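Local coordinates for seryl-tRNA synthetase, cytoplasmic (Candida albicans, PDB 3QNE) that catalyses the ATP-dependent attachment of serine to tRNA(Ser) in two steps, forming Ser-AMP and then passing the serine to the acceptor end of the tRNA, at the interface of chains A and B. Residues are numbered along the deposited sequence; one frame, centred on the assembly and turned at random. Chains: chain A/B, Seryl-tRNA synthetase, cytoplasmic.

The interface of chains A and B. Residues chain A 211-212, 234, 243; chain B 232-233, 243, 278.
The backbone carbonyl O of B:Lys233 lies against CA of A:Val234, 3.4 Å away, a van der Waals contact in which the oxygen meets carbon; B:Lys233 is poorly ordered and carries little weight. The contacts between the side chains described here are apolar. A:Met212 hides more surface than any other residue here, 53 Å² covered by chain B. Its chain runs extended beyond CG (chi2 -175°, chi3 -174°), which carries the terminal methyl CE well across to chain B, between B:Tyr232, B:Leu243 and B:Phe278. There CE sits over the centre of the B:Tyr232 ring, 3.7 Å from the centroid, a CH-pi contact with the methyl on the face rather than at the rim. The same methyl meets CD1 of B:Leu243 tip to tip at 3.4 Å, tighter than usual for two carbons, and lies 3.8 Å from CD1 of B:Phe278.

Two valines flank this methionine. In A:Val234, CG1 points anti to the backbone N (chi1 -179°) and touches CD1 of B:Tyr232 at 3.4 Å, its side chain slanting across that of the tyrosine. A:Val211 crosses B:Phe278 at about a right angle, its CG2 reaching CE1 of the phenylalanine at 3.5 Å. Within chain B, CD1 of B:Leu243 rests 4.0 Å above the B:Phe278 ring plane, displaced toward the rim, and probably helps to shape the wall that receives the methionine. Two-fold symmetry repeats the arrangement with the chains exchanged. This hydrophobic packing probably helps to hold together the class II synthetase homodimer, across which the tRNA binds.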
# COMPACT_ATOMS: atom_id res chain seq x y z
N VAL A 211 3.52 4.13 3.48
CA VAL A 211 2.13 4.44 3.09
C VAL A 211 1.18 4.30 4.27
O VAL A 211 -0.02 4.49 4.12
CB VAL A 211 1.65 3.53 1.94
CG1 VAL A 211 2.54 3.72 0.72
CG2 VAL A 211 1.65 2.05 2.39
N MET A 212 1.71 3.97 5.44
CA MET A 212 0.92 4.01 6.66
C MET A 212 1.45 5.13 7.54
O MET A 212 2.65 5.41 7.54
CB MET A 212 1.01 2.70 7.43
CG MET A 212 0.36 1.53 6.73
SD MET A 212 0.38 0.09 7.77
CE MET A 212 -0.28 -1.12 6.63
N VAL A 234 -6.36 1.45 8.91
CA VAL A 234 -5.72 0.15 8.96
C VAL A 234 -5.87 -0.39 10.38
O VAL A 234 -5.58 0.32 11.34
CB VAL A 234 -4.21 0.30 8.67
CG1 VAL A 234 -3.54 -1.04 8.70
CG2 VAL A 234 -4.00 1.00 7.33
N LEU A 243 -3.90 4.75 5.95
CA LEU A 243 -3.16 4.72 4.71
C LEU A 243 -3.13 6.13 4.18
O LEU A 243 -4.11 6.87 4.27
CB LEU A 243 -3.86 3.79 3.70
CG LEU A 243 -3.75 2.29 3.97
CD1 LEU A 243 -4.57 1.52 2.93
CD2 LEU A 243 -2.31 1.87 3.90
N TYR B 232 -3.08 -7.06 7.71
CA TYR B 232 -3.73 -5.86 8.16
C TYR B 232 -5.13 -5.83 7.56
O TYR B 232 -5.32 -6.16 6.39
CB TYR B 232 -2.98 -4.63 7.65
CG TYR B 232 -1.63 -4.38 8.29
CD1 TYR B 232 -1.52 -3.63 9.46
CD2 TYR B 232 -0.47 -4.86 7.70
CE1 TYR B 232 -0.28 -3.37 10.04
CE2 TYR B 232 0.77 -4.61 8.26
CZ TYR B 232 0.87 -3.86 9.42
OH TYR B 232 2.12 -3.63 9.95
N LYS B 233 -6.11 -5.43 8.36
CA LYS B 233 -7.44 -5.17 7.82
C LYS B 233 -7.60 -3.69 7.51
O LYS B 233 -7.10 -2.82 8.23
CB LYS B 233 -8.52 -5.62 8.80
CG LYS B 233 -8.29 -7.01 9.32
CD LYS B 233 -9.22 -7.31 10.48
CE LYS B 233 -10.66 -7.25 10.03
NZ LYS B 233 -10.87 -8.19 8.90
N LEU B 243 -5.09 -5.96 3.44
CA LEU B 243 -3.90 -5.66 2.67
C LEU B 243 -3.20 -6.98 2.43
O LEU B 243 -3.15 -7.84 3.31
CB LEU B 243 -2.99 -4.71 3.45
CG LEU B 243 -3.45 -3.25 3.56
CD1 LEU B 243 -2.47 -2.46 4.43
CD2 LEU B 243 -3.50 -2.64 2.18
N PHE B 278 2.48 -6.27 2.88
CA PHE B 278 2.27 -5.78 4.22
C PHE B 278 2.12 -6.95 5.16
O PHE B 278 1.29 -7.84 4.94
CB PHE B 278 1.04 -4.86 4.25
CG PHE B 278 1.14 -3.72 3.27
CD1 PHE B 278 1.70 -2.52 3.64
CD2 PHE B 278 0.70 -3.88 1.95
CE1 PHE B 278 1.81 -1.46 2.71
CE2 PHE B 278 0.80 -2.84 1.03
CZ PHE B 278 1.37 -1.63 1.42